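Local coordinates for GP37 (Pseudomonas phage phikz, PDB 5FT0), which inhibits the RNA degradosome of the phage's bacterial host, apparently by acting on its ribonuclease, RNase E, at residues 136-141 with 222-227; 153-158 with 196-201; 98-103 with 234-239; 162-167 with 207-212. All coordinates share one frame; numbering follows the deposited sequence.

Following the chain from the N terminus, interaction 3 opens first, at 98-103 beside the potassium site, and closes last, at 234-239, so the other three contacts all fall within its loop. Interaction 1 closes a shorter loop, from 136-141 to strand 220-232, and encloses the remaining two. Interactions 2 and 4 cross: their first segments, 153-158 and 162-167, come before both second ones, 196-201 and 207-212, so the two loops overlap; the second segments lie on neighbouring antiparallel strands. Interactions 1, 2 and 4 all reach the seven-stranded sheet, where strands 220-232, 206-217 and 197-202 lie side by side. Interaction 3 joins two loops and touches interaction 4 through Asn237 and Asp166.

Interaction 1: residues 136-141 with 222-227; sequences VDDISD and EVLFTI
Val136 meets Thr226 where the turn 136-138 passes over strand 220-232. Its backbone N lies 3.8 Å from Thr226 OG1; no hydrogen bond is made across this gap, and both atoms hydrogen-bond to the hydroxyl of Ser212 on the adjacent strand. Thr226 OG1 also bonds to the carbonyl oxygen of Val134, so a small hydroxyl is well suited to this buried spot. A chi1 of -65° sets OG1 beside its own backbone N and turns it to Ser212 and the Val136 N. The branched Val136 side chain packs onto Tyr210 and Tyr201. Asp137 turns to the outside, where its carboxylate lies close to that of Glu199; such a pair may raise the pKa of one member. Asp138 reaches back over the strand, and its OD2 stops 4.4 Å from Leu224 CD1, a loose contact at the solvent edge. Ile139 N donates to Val136 O at 3.1 Å, closing the 3-10 turn, and Ile139 itself takes the N-cap position of helix 140-146. Leu224 and Thr226 serve this face of the strand, while Phe225 and Ile227 face helix 158-187, packing on Phe184 and Ile177. Glu222, two residues before Leu224, touches the bound arginine, and the Leu224 side chain is about 6 Å from that ligand. The turn thus lies across the sheet from the long helix 158-187.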
loop_
_atom_site.group_PDB
_atom_site.type_symbol
_atom_site.label_atom_id
_atom_site.label_comp_id
_atom_site.label_asym_id
_atom_site.label_seq_id
_atom_site.Cartn_x
_atom_site.Cartn_y
_atom_site.Cartn_z
ATOM N N VAL A 136 21.609 9.858 -10.483
ATOM C CA VAL A 136 21.439 8.800 -11.479
ATOM C C VAL A 136 22.727 8.007 -11.672
ATOM O O VAL A 136 22.687 6.820 -12.018
ATOM C CB VAL A 136 20.930 9.391 -12.812
ATOM C CG1 VAL A 136 21.988 10.277 -13.453
ATOM C CG2 VAL A 136 20.507 8.278 -13.766
ATOM N N ASP A 137 23.885 8.630 -11.429
ATOM C CA ASP A 137 25.155 7.930 -11.592
ATOM C C ASP A 137 25.298 6.749 -10.642
ATOM O O ASP A 137 26.144 5.881 -10.877
ATOM C CB ASP A 137 26.328 8.893 -11.392
ATOM C CG ASP A 137 26.434 9.924 -12.501
ATOM O OD1 ASP A 137 25.867 9.687 -13.590
ATOM O OD2 ASP A 137 27.090 10.964 -12.289
ATOM N N ASP A 138 24.489 6.689 -9.585
ATOM C CA ASP A 138 24.567 5.600 -8.622
ATOM C C ASP A 138 23.621 4.447 -8.940
ATOM O O ASP A 138 23.699 3.406 -8.280
ATOM C CB ASP A 138 24.277 6.121 -7.210
ATOM C CG ASP A 138 25.242 7.214 -6.782
ATOM O OD1 ASP A 138 26.394 7.218 -7.268
ATOM O OD2 ASP A 138 24.852 8.065 -5.955
ATOM N N ILE A 139 22.735 4.600 -9.923
ATOM C CA ILE A 139 21.823 3.526 -10.302
ATOM C C ILE A 139 21.931 3.267 -11.798
ATOM O O ILE A 139 21.168 2.470 -12.355
ATOM C CB ILE A 139 20.368 3.853 -9.913
ATOM C CG1 ILE A 139 19.935 5.179 -10.541
ATOM C CG2 ILE A 139 20.202 3.884 -8.400
ATOM C CD1 ILE A 139 18.468 5.503 -10.331
ATOM N N SER A 140 22.880 3.936 -12.457
ATOM C CA SER A 140 22.961 3.860 -13.914
ATOM C C SER A 140 23.307 2.452 -14.388
ATOM O O SER A 140 22.786 1.996 -15.412
ATOM C CB SER A 140 23.977 4.875 -14.441
ATOM O OG SER A 140 25.256 4.658 -13.874
ATOM N N ASP A 141 24.180 1.747 -13.662
ATOM C CA ASP A 141 24.513 0.373 -14.033
ATOM C C ASP A 141 23.267 -0.505 -14.063
ATOM O O ASP A 141 23.053 -1.268 -15.011
ATOM C CB ASP A 141 25.550 -0.200 -13.067
ATOM C CG ASP A 141 26.919 0.429 -13.238
ATOM O OD1 ASP A 141 27.164 1.052 -14.295
ATOM O OD2 ASP A 141 27.752 0.300 -12.316
ATOM N N GLU A 222 27.699 17.103 0.145
ATOM C CA GLU A 222 26.979 17.197 -1.115
ATOM C C GLU A 222 25.484 17.053 -0.866
ATOM O O GLU A 222 25.065 16.299 0.014
ATOM C CB GLU A 222 27.465 16.111 -2.074
ATOM C CG GLU A 222 27.129 16.326 -3.523
ATOM C CD GLU A 222 27.761 15.266 -4.397
ATOM O OE1 GLU A 222 27.874 14.109 -3.936
ATOM O OE2 GLU A 222 28.159 15.591 -5.532
ATOM N N VAL A 223 24.689 17.779 -1.647
ATOM C CA VAL A 223 23.246 17.586 -1.706
ATOM C C VAL A 223 22.912 16.990 -3.066
ATOM O O VAL A 223 23.321 17.530 -4.102
ATOM C CB VAL A 223 22.481 18.901 -1.480
ATOM C CG1 VAL A 223 20.986 18.662 -1.603
ATOM C CG2 VAL A 223 22.824 19.479 -0.115
ATOM N N LEU A 224 22.180 15.881 -3.062
ATOM C CA LEU A 224 21.800 15.179 -4.279
ATOM C C LEU A 224 20.290 15.240 -4.454
ATOM O O LEU A 224 19.542 15.159 -3.477
ATOM C CB LEU A 224 22.255 13.714 -4.243
ATOM C CG LEU A 224 23.747 13.444 -4.028
ATOM C CD1 LEU A 224 24.008 11.947 -3.970
ATOM C CD2 LEU A 224 24.580 14.096 -5.117
ATOM N N PHE A 225 19.848 15.371 -5.703
ATOM C CA PHE A 225 18.427 15.375 -6.016
ATOM C C PHE A 225 18.243 14.909 -7.452
ATOM O O PHE A 225 18.967 15.345 -8.351
ATOM C CB PHE A 225 17.807 16.767 -5.828
ATOM C CG PHE A 225 16.309 16.747 -5.655
ATOM C CD1 PHE A 225 15.469 16.550 -6.741
ATOM C CD2 PHE A 225 15.744 16.932 -4.406
ATOM C CE1 PHE A 225 14.095 16.532 -6.578
ATOM C CE2 PHE A 225 14.370 16.918 -4.237
ATOM C CZ PHE A 225 13.547 16.716 -5.324
ATOM N N THR A 226 17.274 14.022 -7.658
ATOM C CA THR A 226 16.945 13.520 -8.984
ATOM C C THR A 226 15.450 13.672 -9.225
ATOM O O THR A 226 14.641 13.461 -8.317
ATOM C CB THR A 226 17.361 12.044 -9.149
ATOM O OG1 THR A 226 18.790 11.935 -9.083
ATOM C CG2 THR A 226 16.886 11.488 -10.484
ATOM N N ILE A 227 15.095 14.067 -10.443
ATOM C CA ILE A 227 13.717 14.060 -10.912
ATOM C C ILE A 227 13.622 13.055 -12.048
ATOM O O ILE A 227 14.393 13.130 -13.012
ATOM C CB ILE A 227 13.262 15.454 -11.379
ATOM C CG1 ILE A 227 13.367 16.462 -10.235
ATOM C CG2 ILE A 227 11.842 15.394 -11.914
ATOM C CD1 ILE A 227 12.910 17.850 -10.610
#

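Interaction 2: residues 153-158 with 196-201; sequences FKTDNL and PAVEMY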
loop_
_atom_site.group_PDB
_atom_site.type_symbol
_atom_site.label_atom_id
_atom_site.label_comp_id
_atom_site.label_asym_id
_atom_site.label_seq_id
_atom_site.Cartn_x
_atom_site.Cartn_y
_atom_site.Cartn_z
ATOM N N PHE A 153 18.945 13.291 -24.464
ATOM C CA PHE A 153 17.851 14.210 -24.185
ATOM C C PHE A 153 18.413 15.615 -24.013
ATOM O O PHE A 153 19.400 15.808 -23.295
ATOM C CB PHE A 153 17.087 13.780 -22.929
ATOM C CG PHE A 153 15.803 14.530 -22.706
ATOM C CD1 PHE A 153 14.614 14.078 -23.252
ATOM C CD2 PHE A 153 15.787 15.685 -21.941
ATOM C CE1 PHE A 153 13.430 14.768 -23.042
ATOM C CE2 PHE A 153 14.612 16.378 -21.729
ATOM C CZ PHE A 153 13.430 15.919 -22.280
ATOM N N LYS A 154 17.789 16.587 -24.672
ATOM C CA LYS A 154 18.214 17.982 -24.614
ATOM C C LYS A 154 17.168 18.787 -23.853
ATOM O O LYS A 154 16.001 18.829 -24.254
ATOM C CB LYS A 154 18.420 18.555 -26.017
ATOM C CG LYS A 154 19.369 17.740 -26.885
ATOM N N THR A 155 17.589 19.425 -22.756
ATOM C CA THR A 155 16.661 20.205 -21.946
ATOM C C THR A 155 16.285 21.526 -22.609
ATOM O O THR A 155 15.237 22.093 -22.282
ATOM C CB THR A 155 17.262 20.463 -20.561
ATOM O OG1 THR A 155 17.905 19.272 -20.091
ATOM C CG2 THR A 155 16.177 20.856 -19.568
ATOM N N ASP A 156 17.109 22.022 -23.537
ATOM C CA ASP A 156 16.771 23.252 -24.247
ATOM C C ASP A 156 15.521 23.083 -25.099
ATOM O O ASP A 156 14.783 24.050 -25.317
ATOM C CB ASP A 156 17.940 23.690 -25.132
ATOM C CG ASP A 156 19.161 24.090 -24.335
ATOM O OD1 ASP A 156 18.999 24.571 -23.194
ATOM O OD2 ASP A 156 20.285 23.922 -24.854
ATOM N N ASN A 157 15.264 21.868 -25.575
ATOM C CA ASN A 157 14.256 21.618 -26.596
ATOM C C ASN A 157 12.918 21.315 -25.924
ATOM O O ASN A 157 12.790 20.324 -25.196
ATOM C CB ASN A 157 14.719 20.464 -27.492
ATOM C CG ASN A 157 13.692 20.062 -28.542
ATOM O OD1 ASN A 157 12.493 20.272 -28.388
ATOM N ND2 ASN A 157 14.177 19.480 -29.632
ATOM N N LEU A 158 11.915 22.156 -26.193
ATOM C CA LEU A 158 10.582 21.933 -25.638
ATOM C C LEU A 158 9.882 20.753 -26.303
ATOM O O LEU A 158 9.103 20.050 -25.649
ATOM C CB LEU A 158 9.732 23.198 -25.778
ATOM C CG LEU A 158 8.214 23.055 -25.625
ATOM C CD1 LEU A 158 7.835 22.802 -24.181
ATOM C CD2 LEU A 158 7.482 24.272 -26.162
ATOM N N PRO A 196 24.658 19.660 -14.271
ATOM C CA PRO A 196 23.571 18.701 -14.061
ATOM C C PRO A 196 23.716 17.500 -14.980
ATOM O O PRO A 196 24.285 17.584 -16.070
ATOM C CB PRO A 196 22.313 19.511 -14.395
ATOM C CG PRO A 196 22.791 20.567 -15.326
ATOM C CD PRO A 196 24.177 20.919 -14.862
ATOM N N ALA A 197 23.201 16.367 -14.517
ATOM C CA ALA A 197 23.227 15.127 -15.278
ATOM C C ALA A 197 21.846 14.863 -15.860
ATOM O O ALA A 197 20.839 14.936 -15.147
ATOM C CB ALA A 197 23.668 13.954 -14.402
ATOM N N VAL A 198 21.802 14.574 -17.157
ATOM C CA VAL A 198 20.574 14.193 -17.844
ATOM C C VAL A 198 20.841 12.876 -18.555
ATOM O O VAL A 198 21.765 12.786 -19.370
ATOM C CB VAL A 198 20.106 15.263 -18.844
ATOM C CG1 VAL A 198 18.740 14.890 -19.411
ATOM C CG2 VAL A 198 20.067 16.635 -18.186
ATOM N N GLU A 199 20.045 11.857 -18.246
ATOM C CA GLU A 199 20.225 10.545 -18.847
ATOM C C GLU A 199 18.870 9.967 -19.217
ATOM O O GLU A 199 17.974 9.879 -18.372
ATOM C CB GLU A 199 20.981 9.607 -17.900
ATOM C CG GLU A 199 22.493 9.794 -17.978
ATOM C CD GLU A 199 23.233 9.176 -16.810
ATOM O OE1 GLU A 199 22.729 8.187 -16.235
ATOM O OE2 GLU A 199 24.320 9.687 -16.461
HETATM N N MSE A 200 18.722 9.597 -20.484
HETATM C CA MSE A 200 17.486 9.013 -20.981
HETATM C C MSE A 200 17.670 7.521 -21.222
HETATM O O MSE A 200 18.671 7.092 -21.793
HETATM C CB MSE A 200 17.037 9.710 -22.265
HETATM C CG MSE A 200 15.894 9.006 -22.985
HETATM SE SE MSE A 200 15.041 10.110 -24.354
HETATM C CE MSE A 200 16.565 10.389 -25.528
ATOM N N TYR A 201 16.701 6.729 -20.768
ATOM C CA TYR A 201 16.742 5.284 -20.921
ATOM C C TYR A 201 15.480 4.830 -21.631
ATOM O O TYR A 201 14.373 5.235 -21.256
ATOM C CB TYR A 201 16.875 4.585 -19.566
ATOM C CG TYR A 201 18.152 4.937 -18.843
ATOM C CD1 TYR A 201 19.319 4.217 -19.069
ATOM C CD2 TYR A 201 18.195 5.993 -17.945
ATOM C CE1 TYR A 201 20.492 4.536 -18.414
ATOM C CE2 TYR A 201 19.367 6.319 -17.283
ATOM C CZ TYR A 201 20.511 5.588 -17.523
ATOM O OH TYR A 201 21.678 5.905 -16.872
#
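Phe153 packs against Val198 and Met200, two residues that project from the same face of strand 197-202. This is the tight part of the contact. Phe153 CB sits 4.0 Å from Val198 CG1 and 4.1 Å from Met200 CB. The same valine methyl, CG1, comes to the ring obliquely, 4.0 Å from Phe153 CD2. The side chain of Met200, a selenomethionine, crosses that of Phe153 at about a right angle and brings its selenium to the ring edge, 4.1 Å from CD1 and 77° off the ring normal. A bend at chi3 (61°) then folds CE back to within 3.9 Å of Phe153 N. Long, flexible and polarisable, methionine can follow an aromatic edge in this way. Phe161 of helix 158-187 meets the same ring edge-to-face.

The other end is looser. Thr155 OG1 touches Val198 CG2 at 3.9 Å without any polar bond between the segments, and both residues are partly exposed. Asn157 takes the N-cap position of helix 158-187, where its OD1 accepts from Glu160 N.

The result is a Met-aromatic contact in a strand-to-helix connection: the chain leaves edge strand 149-151, drops an aromatic side chain against the neighbouring antiparallel strand, and enters a long helix.

Interaction 3: residues 98-103 with 234-239; sequences CGNDEY and QPLNST. With K (potassium ion), chain D.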
loop_
_atom_site.group_PDB
_atom_site.type_symbol
_atom_site.label_atom_id
_atom_site.label_comp_id
_atom_site.label_asym_id
_atom_site.label_seq_id
_atom_site.Cartn_x
_atom_site.Cartn_y
_atom_site.Cartn_z
ATOM N N CYS A 98 -1.397 21.480 -11.030
ATOM C CA CYS A 98 -2.648 22.174 -11.317
ATOM C C CYS A 98 -2.904 22.321 -12.813
ATOM O O CYS A 98 -4.036 22.620 -13.207
ATOM C CB CYS A 98 -2.652 23.551 -10.653
ATOM S SG CYS A 98 -2.540 23.511 -8.848
ATOM N N GLY A 99 -1.886 22.123 -13.648
ATOM C CA GLY A 99 -2.027 22.199 -15.087
ATOM C C GLY A 99 -2.601 20.967 -15.747
ATOM O O GLY A 99 -2.662 20.903 -16.977
ATOM N N ASN A 100 -3.022 19.978 -14.962
ATOM C CA ASN A 100 -3.608 18.756 -15.500
ATOM C C ASN A 100 -4.537 18.181 -14.444
ATOM O O ASN A 100 -4.087 17.826 -13.351
ATOM C CB ASN A 100 -2.525 17.741 -15.880
ATOM C CG ASN A 100 -3.068 16.578 -16.696
ATOM O OD1 ASN A 100 -4.224 16.177 -16.547
ATOM N ND2 ASN A 100 -2.229 16.031 -17.569
ATOM N N ASP A 101 -5.828 18.090 -14.775
ATOM C CA ASP A 101 -6.804 17.558 -13.834
ATOM C C ASP A 101 -6.554 16.093 -13.508
ATOM O O ASP A 101 -6.958 15.633 -12.435
ATOM C CB ASP A 101 -8.218 17.735 -14.389
ATOM C CG ASP A 101 -8.576 19.192 -14.615
ATOM O OD1 ASP A 101 -8.279 20.024 -13.731
ATOM O OD2 ASP A 101 -9.149 19.505 -15.681
ATOM N N GLU A 102 -5.891 15.356 -14.401
ATOM C CA GLU A 102 -5.582 13.956 -14.145
ATOM C C GLU A 102 -4.338 13.772 -13.284
ATOM O O GLU A 102 -4.212 12.733 -12.625
ATOM C CB GLU A 102 -5.418 13.203 -15.467
ATOM C CG GLU A 102 -6.736 12.926 -16.177
ATOM C CD GLU A 102 -6.579 11.992 -17.359
ATOM O OE1 GLU A 102 -6.369 10.781 -17.137
ATOM O OE2 GLU A 102 -6.658 12.469 -18.510
ATOM N N TYR A 103 -3.424 14.741 -13.279
ATOM C CA TYR A 103 -2.271 14.686 -12.389
ATOM C C TYR A 103 -2.714 14.851 -10.940
ATOM O O TYR A 103 -3.402 15.818 -10.597
ATOM C CB TYR A 103 -1.264 15.781 -12.734
ATOM C CG TYR A 103 -0.383 15.521 -13.935
ATOM C CD1 TYR A 103 -0.441 14.322 -14.629
ATOM C CD2 TYR A 103 0.526 16.481 -14.361
ATOM C CE1 TYR A 103 0.374 14.094 -15.727
ATOM C CE2 TYR A 103 1.343 16.263 -15.448
ATOM C CZ TYR A 103 1.265 15.069 -16.129
ATOM O OH TYR A 103 2.085 14.859 -17.214
ATOM N N GLN A 234 2.335 4.635 -25.024
ATOM C CA GLN A 234 1.482 5.602 -25.700
ATOM C C GLN A 234 1.247 6.807 -24.798
ATOM O O GLN A 234 1.238 6.677 -23.569
ATOM C CB GLN A 234 0.132 4.980 -26.097
ATOM C CG GLN A 234 -0.007 4.640 -27.585
ATOM C CD GLN A 234 0.845 3.453 -28.012
ATOM O OE1 GLN A 234 0.711 2.351 -27.475
ATOM N NE2 GLN A 234 1.717 3.670 -28.992
ATOM N N PRO A 235 1.067 7.994 -25.382
ATOM C CA PRO A 235 0.915 9.218 -24.578
ATOM C C PRO A 235 -0.346 9.210 -23.721
ATOM O O PRO A 235 -1.252 8.399 -23.908
ATOM C CB PRO A 235 0.857 10.334 -25.630
ATOM C CG PRO A 235 0.640 9.643 -26.949
ATOM C CD PRO A 235 1.238 8.288 -26.814
ATOM N N LEU A 236 -0.403 10.142 -22.762
ATOM C CA LEU A 236 -1.490 10.096 -21.782
ATOM C C LEU A 236 -2.814 10.518 -22.397
ATOM O O LEU A 236 -3.831 9.833 -22.226
ATOM C CB LEU A 236 -1.134 10.912 -20.534
ATOM C CG LEU A 236 -2.172 11.058 -19.403
ATOM C CD1 LEU A 236 -3.128 12.230 -19.624
ATOM C CD2 LEU A 236 -2.917 9.754 -19.077
ATOM N N ASN A 237 -2.808 11.618 -23.134
ATOM C CA ASN A 237 -3.991 12.133 -23.802
ATOM C C ASN A 237 -4.400 11.327 -25.031
ATOM O O ASN A 237 -5.369 11.709 -25.697
ATOM C CB ASN A 237 -3.756 13.596 -24.190
ATOM C CG ASN A 237 -2.469 13.783 -24.984
ATOM O OD1 ASN A 237 -1.809 12.807 -25.360
ATOM N ND2 ASN A 237 -2.097 15.029 -25.223
ATOM N N SER A 238 -3.705 10.237 -25.359
ATOM C CA SER A 238 -4.123 9.427 -26.497
ATOM C C SER A 238 -5.457 8.744 -26.199
ATOM O O SER A 238 -5.833 8.534 -25.043
ATOM C CB SER A 238 -3.065 8.378 -26.854
ATOM O OG SER A 238 -2.844 7.474 -25.788
ATOM N N THR A 239 -6.176 8.390 -27.265
ATOM C CA THR A 239 -7.527 7.854 -27.108
ATOM C C THR A 239 -7.498 6.427 -26.576
ATOM O O THR A 239 -8.113 6.124 -25.547
ATOM C CB THR A 239 -8.276 7.915 -28.442
ATOM O OG1 THR A 239 -7.565 7.147 -29.420
ATOM C CG2 THR A 239 -8.388 9.353 -28.921
HETATM K K K D . -4.532 18.310 -10.613
#
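Leu236 lays its two methyl groups over one face of the Glu102 carboxylate, CD1 nearer OE2 and CD2 nearer OE1. CD1 lies 3.7 Å from Glu102 OE2, and CD2 lies 4.1 Å from Glu102 OE1. Leu236 reaches it because its CG is anti to the backbone N (chi1 177°). At the margin, Asn100 ND2 stands 4.4 Å from Leu236 CD1.

The polar atoms are held from farther out. Gln242 NE2 hydrogen-bonds to both Glu102 OE2 and the carbonyl oxygen of Leu236, tying the two loops through one amide. Asn100 OD1 accepts from Glu102 N at 2.8 Å, with an N-H...O angle of 150°, forming an Asx turn that holds the backbone N of Glu102. The ND2 of the same amide bonds to Asn169 OD1 and lies 3.7 Å above the plane of the Tyr103 ring, over its centre. Asparagine suits this place because one group serves all these partners. The same loop presents main-chain carbonyls to the potassium ion, which is bound by Asn100 O at 2.8 Å and Tyr103 O at 2.7 Å, together with Ile97 O.

Between helix 87-98 and strand 103-106, the metal-binding loop thus faces the one leading from strand 220-232 to helix 239-242. Ile112 of strand 109-115 touches both Glu102 and Leu236, and helix 158-187 backs Asn100 and Tyr103.

Interaction 4: residues 162-167 with 207-212; sequences EFLVDK and TEVYFS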
loop_
_atom_site.group_PDB
_atom_site.type_symbol
_atom_site.label_atom_id
_atom_site.label_comp_id
_atom_site.label_asym_id
_atom_site.label_seq_id
_atom_site.Cartn_x
_atom_site.Cartn_y
_atom_site.Cartn_z
ATOM N N GLU A 162 7.513 17.816 -25.060
ATOM C CA GLU A 162 6.235 17.448 -25.657
ATOM C C GLU A 162 6.169 15.953 -25.932
ATOM O O GLU A 162 5.093 15.353 -25.845
ATOM C CB GLU A 162 5.999 18.236 -26.946
ATOM C CG GLU A 162 5.770 19.724 -26.728
ATOM C CD GLU A 162 5.561 20.482 -28.025
ATOM O OE1 GLU A 162 5.676 19.863 -29.104
ATOM O OE2 GLU A 162 5.280 21.697 -27.963
ATOM N N PHE A 163 7.303 15.338 -26.267
ATOM C CA PHE A 163 7.338 13.888 -26.414
ATOM C C PHE A 163 7.104 13.198 -25.076
ATOM O O PHE A 163 6.381 12.198 -25.003
ATOM C CB PHE A 163 8.675 13.465 -27.023
ATOM C CG PHE A 163 8.958 11.990 -26.923
ATOM C CD1 PHE A 163 8.323 11.087 -27.760
ATOM C CD2 PHE A 163 9.880 11.510 -26.004
ATOM C CE1 PHE A 163 8.594 9.732 -27.672
ATOM C CE2 PHE A 163 10.154 10.157 -25.913
ATOM C CZ PHE A 163 9.513 9.267 -26.748
ATOM N N LEU A 164 7.681 13.737 -24.000
ATOM C CA LEU A 164 7.642 13.053 -22.711
ATOM C C LEU A 164 6.257 13.114 -22.076
ATOM O O LEU A 164 5.723 12.089 -21.636
ATOM C CB LEU A 164 8.684 13.654 -21.766
ATOM C CG LEU A 164 10.095 13.067 -21.794
ATOM C CD1 LEU A 164 10.953 13.716 -20.717
ATOM C CD2 LEU A 164 10.052 11.558 -21.615
ATOM N N VAL A 165 5.663 14.306 -22.003
ATOM C CA VAL A 165 4.478 14.510 -21.174
ATOM C C VAL A 165 3.354 15.180 -21.957
ATOM O O VAL A 165 2.454 15.781 -21.360
ATOM C CB VAL A 165 4.831 15.339 -19.923
ATOM C CG1 VAL A 165 5.835 14.601 -19.056
ATOM C CG2 VAL A 165 5.379 16.700 -20.324
ATOM N N ASP A 166 3.402 15.071 -23.291
ATOM C CA ASP A 166 2.492 15.698 -24.256
ATOM C C ASP A 166 2.356 17.212 -24.081
ATOM O O ASP A 166 2.846 17.789 -23.104
ATOM C CB ASP A 166 1.113 15.003 -24.258
ATOM C CG ASP A 166 0.289 15.253 -23.001
ATOM O OD1 ASP A 166 0.040 16.423 -22.639
ATOM O OD2 ASP A 166 -0.121 14.255 -22.367
ATOM N N LYS A 167 1.701 17.867 -25.045
ATOM C CA LYS A 167 1.749 19.326 -25.137
ATOM C C LYS A 167 1.032 20.033 -23.994
ATOM O O LYS A 167 1.346 21.194 -23.712
ATOM C CB LYS A 167 1.156 19.801 -26.465
ATOM C CG LYS A 167 1.834 19.281 -27.708
ATOM C CD LYS A 167 1.071 19.706 -28.947
ATOM C CE LYS A 167 1.987 20.300 -30.017
ATOM N NZ LYS A 167 2.939 19.313 -30.586
ATOM N N THR A 207 9.787 5.100 -21.647
ATOM C CA THR A 207 10.998 5.909 -21.652
ATOM C C THR A 207 11.114 6.617 -20.310
ATOM O O THR A 207 10.144 7.219 -19.838
ATOM C CB THR A 207 10.985 6.942 -22.784
ATOM O OG1 THR A 207 10.874 6.278 -24.048
ATOM C CG2 THR A 207 12.265 7.774 -22.761
ATOM N N GLU A 208 12.294 6.546 -19.700
ATOM C CA GLU A 208 12.569 7.221 -18.439
ATOM C C GLU A 208 13.720 8.195 -18.634
ATOM O O GLU A 208 14.785 7.816 -19.132
ATOM C CB GLU A 208 12.899 6.212 -17.331
ATOM C CG GLU A 208 11.754 5.263 -17.009
ATOM C CD GLU A 208 12.099 4.271 -15.912
ATOM O OE1 GLU A 208 13.280 4.210 -15.508
ATOM O OE2 GLU A 208 11.185 3.554 -15.451
ATOM N N VAL A 209 13.503 9.449 -18.249
ATOM C CA VAL A 209 14.526 10.485 -18.310
ATOM C C VAL A 209 14.828 10.924 -16.884
ATOM O O VAL A 209 13.917 11.296 -16.132
ATOM C CB VAL A 209 14.085 11.675 -19.177
ATOM C CG1 VAL A 209 15.209 12.690 -19.284
ATOM C CG2 VAL A 209 13.665 11.199 -20.560
ATOM N N TYR A 210 16.101 10.878 -16.511
ATOM C CA TYR A 210 16.546 11.234 -15.172
ATOM C C TYR A 210 17.289 12.560 -15.218
ATOM O O TYR A 210 18.223 12.727 -16.009
ATOM C CB TYR A 210 17.449 10.145 -14.588
ATOM C CG TYR A 210 16.732 8.847 -14.293
ATOM C CD1 TYR A 210 16.399 7.966 -15.316
ATOM C CD2 TYR A 210 16.400 8.496 -12.991
ATOM C CE1 TYR A 210 15.742 6.778 -15.052
ATOM C CE2 TYR A 210 15.746 7.308 -12.716
ATOM C CZ TYR A 210 15.419 6.453 -13.752
ATOM O OH TYR A 210 14.769 5.269 -13.488
ATOM N N PHE A 211 16.870 13.497 -14.372
ATOM C CA PHE A 211 17.539 14.782 -14.203
ATOM C C PHE A 211 18.144 14.807 -12.806
ATOM O O PHE A 211 17.417 14.927 -11.814
ATOM C CB PHE A 211 16.566 15.946 -14.396
ATOM C CG PHE A 211 15.804 15.901 -15.693
ATOM C CD1 PHE A 211 14.621 15.186 -15.797
ATOM C CD2 PHE A 211 16.266 16.584 -16.805
ATOM C CE1 PHE A 211 13.920 15.149 -16.986
ATOM C CE2 PHE A 211 15.568 16.550 -17.996
ATOM C CZ PHE A 211 14.394 15.832 -18.087
ATOM N N SER A 212 19.466 14.695 -12.726
ATOM C CA SER A 212 20.162 14.639 -11.450
ATOM C C SER A 212 20.944 15.924 -11.206
ATOM O O SER A 212 21.374 16.600 -12.145
ATOM C CB SER A 212 21.100 13.433 -11.389
ATOM O OG SER A 212 20.355 12.232 -11.358
#
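Leu164 of helix 158-187 extends its side chain to Val209 of strand 206-217. Its CB remains 5.7 Å from Val209 CG2, and the bond from CB to CG, with chi1 at -89°, carries the chain closer, CG lying 4.2 Å from that methyl. The two tips do the touching. CD1 sits 3.7 Å from Val209 CG2 and also packs on the ring of Phe153, while CD2 meets the same Val209 methyl at 3.8 Å. A single valine methyl therefore fits between the arms of the leucine fork, a fit that suits a flexible branched side chain facing a compact one. Beta-branched valine suits an extended strand; here CG1 takes the position anti to the backbone N (chi1 -177°), and CG2, beside that N, faces Leu164.

Next to this pair, Phe163 brings its ring edge to Thr207, with CZ 4.3 Å from OG1; that hydroxyl is engaged by Gln202 OE1. Charged groups keep to other faces. Within 162-167, Lys167 NZ bridges to Glu162 OE1 at 3.2 Å, approaching from above the carboxylate plane. On the far side of the strand, Tyr210 OH donates to Glu208 OE1, and Glu208 OE2 forms a salt bridge with Arg206.

With no hydrogen bond or salt bridge between the segments, the buried Leu164-Val209 pair is probably held by shape and exclusion of water, Phe163 forming the exposed outer edge, while Thr207 OG1, Glu208 and Glu162 use the partners just named.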